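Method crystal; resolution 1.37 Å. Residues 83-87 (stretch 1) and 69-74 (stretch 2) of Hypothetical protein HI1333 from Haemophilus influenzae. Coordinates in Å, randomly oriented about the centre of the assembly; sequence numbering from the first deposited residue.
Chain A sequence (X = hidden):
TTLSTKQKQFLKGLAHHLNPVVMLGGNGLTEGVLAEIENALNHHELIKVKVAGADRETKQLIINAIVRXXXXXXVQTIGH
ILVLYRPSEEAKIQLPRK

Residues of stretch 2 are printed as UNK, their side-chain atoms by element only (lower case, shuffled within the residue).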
# COMPACT_ATOMS: atom_id res chain seq x y z
N VAL A 83 2.34 1.59 3.32
CA VAL A 83 2.61 2.21 2.04
C VAL A 83 2.87 1.09 1.03
O VAL A 83 3.71 0.20 1.30
CB VAL A 83 3.83 3.13 2.13
CG1 VAL A 83 4.03 3.80 0.77
CG2 VAL A 83 3.71 4.18 3.25
N LEU A 84 2.15 1.10 -0.06
CA LEU A 84 2.15 0.02 -1.05
C LEU A 84 2.38 0.59 -2.45
O LEU A 84 1.98 1.74 -2.70
CB LEU A 84 0.85 -0.74 -1.03
CG LEU A 84 0.42 -1.40 0.27
CD1 LEU A 84 -1.06 -1.71 0.26
CD2 LEU A 84 1.23 -2.66 0.45
N TYR A 85 2.93 -0.21 -3.34
CA TYR A 85 3.15 0.22 -4.71
C TYR A 85 2.91 -0.90 -5.70
O TYR A 85 3.40 -2.01 -5.49
CB TYR A 85 4.56 0.77 -4.90
CG TYR A 85 4.93 1.08 -6.33
CD1 TYR A 85 4.57 2.30 -6.93
CD2 TYR A 85 5.66 0.20 -7.12
CE1 TYR A 85 4.93 2.56 -8.25
CE2 TYR A 85 6.02 0.47 -8.41
CZ TYR A 85 5.65 1.65 -8.98
OH TYR A 85 6.01 1.93 -10.27
N ARG A 86 2.19 -0.59 -6.78
CA ARG A 86 2.12 -1.54 -7.89
C ARG A 86 2.19 -0.76 -9.21
O ARG A 86 1.44 0.22 -9.31
CB ARG A 86 0.84 -2.34 -7.85
CG ARG A 86 0.79 -3.50 -8.82
CD ARG A 86 -0.49 -4.29 -8.67
NE ARG A 86 -1.67 -3.58 -9.11
CZ ARG A 86 -2.92 -3.90 -8.80
NH1 ARG A 86 -3.21 -4.92 -8.00
NH2 ARG A 86 -3.90 -3.15 -9.32
N PRO A 87 3.03 -1.14 -10.15
CA PRO A 87 3.13 -0.36 -11.38
C PRO A 87 1.90 -0.53 -12.25
O PRO A 87 1.27 -1.57 -12.26
CB PRO A 87 4.38 -0.95 -12.04
CG PRO A 87 4.43 -2.37 -11.55
CD PRO A 87 3.94 -2.30 -10.13
N UNK A 69 -3.31 -10.72 -2.49
CA UNK A 69 -4.40 -10.45 -3.42
C UNK A 69 -4.03 -9.47 -4.52
O UNK A 69 -4.48 -9.65 -5.67
c UNK A 69 -5.57 -9.85 -2.63
c UNK A 69 -7.11 -11.73 -2.27
c UNK A 69 -6.14 -10.80 -1.58
o UNK A 69 -7.03 -11.96 -3.49
o UNK A 69 -7.92 -12.27 -1.51
N UNK A 70 -3.24 -8.47 -4.16
CA UNK A 70 -2.99 -7.36 -5.09
C UNK A 70 -1.65 -7.45 -5.81
O UNK A 70 -1.46 -6.78 -6.84
c UNK A 70 -4.29 -5.70 -3.63
c UNK A 70 -3.00 -6.00 -4.39
o UNK A 70 -1.87 -5.88 -3.49
N UNK A 71 -0.70 -8.22 -5.28
CA UNK A 71 0.67 -8.28 -5.81
C UNK A 71 1.42 -6.97 -5.71
O UNK A 71 2.46 -6.78 -6.36
c UNK A 71 0.69 -8.81 -7.24
n UNK A 71 -2.53 -11.95 -6.85
c UNK A 71 -1.06 -12.21 -7.00
c UNK A 71 -0.17 -11.09 -6.47
c UNK A 71 -0.27 -9.96 -7.45
N UNK A 72 0.93 -6.04 -4.87
CA UNK A 72 1.66 -4.84 -4.57
C UNK A 72 2.90 -5.14 -3.73
O UNK A 72 2.92 -6.12 -2.97
c UNK A 72 0.78 -3.82 -3.85
N UNK A 73 3.88 -4.28 -3.86
CA UNK A 73 5.05 -4.23 -3.02
C UNK A 73 4.78 -3.45 -1.74
O UNK A 73 4.19 -2.39 -1.76
c UNK A 73 6.25 -3.59 -3.72
N UNK A 74 5.32 -3.95 -0.63
CA UNK A 74 5.37 -3.17 0.61
C UNK A 74 6.53 -2.21 0.55
O UNK A 74 7.69 -2.60 0.41
c UNK A 74 5.60 -4.13 1.76
c UNK A 74 4.61 -5.24 1.90
c UNK A 74 5.02 -6.35 2.84
n UNK A 74 5.23 -5.91 4.08
o UNK A 74 5.14 -7.54 2.48

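Position 69 lies in the last part of a helix. Its side chain has three carbons in a row, and the third carries two oxygens. It makes no contact with stretch 1, and the end of its side chain leads away. A carboxylate on a two-carbon arm makes the residue Glu 69.

Position 70 is also helical. One carbon, CB, carries one oxygen and one further carbon. CB points toward stretch 1 and lies 3.8 Å from NH1 of Arg 86. The backbone O of position 70 accepts a hydrogen bond from NH1 of Arg 86 at 2.8 Å. This O sits at the edge of the guanidinium, near its plane, as suits an N-H donor. The beta-branched hydroxyl side chain is Thr 70.

Position 71 has four carbons in a row ending in nitrogen. CA to CB points sideways, and the end of the side chain leads away from stretch 1. The backbone C of position 71 is 4.4 Å from CD of Arg 86. This is Lys 71, the first residue to leave helical geometry, with a positive phi of 63°. NZ makes a weak hydrogen bond to O of Glu 69 at 3.2 Å.

Position 72 has a single side-chain carbon. This CB lies 4.2 Å from CB of Leu 84 and 4.3 Å from CB of Arg 86. The residue is Ala 72. Its N donates a hydrogen bond to OG1 of Thr 70 at 3.1 Å, which ties the turn back to the helix end.

Position 73 again has one side-chain carbon. The single carbon, CB, lies 3.7 Å from O of Tyr 85. Position 73 is in a strand and pairs with Tyr 85. Its N donates to O of Tyr 85 at 2.8 Å, and N of Tyr 85 donates to O of position 73 at 3.0 Å. The same O of position 73 is 3.2 Å from CA of Leu 84, a CA-H...O contact. The residue is Ala 73.

Position 74 has three carbons, the third bearing one oxygen and one nitrogen. Its CA lies 4.2 Å from CD2 of Leu 84. This amide is Gln 74. Its CG is 4.5 Å from CD2 of Leu 84.

The contact is a short antiparallel pairing. Tyr 85 and Ala 73 form the hydrogen-bonded pair, while Leu 84 and Gln 74 form the neighbouring non-hydrogen-bonded pair. The side chains of these two pairs therefore fall on opposite faces of the sheet. Beyond the strand, Arg 86 extends the contact to the helix end, where its guanidinium binds a backbone carbonyl. In all, 342 Å² is buried, summed over both sides.

Stretch 2 69-74: ETKAAQ
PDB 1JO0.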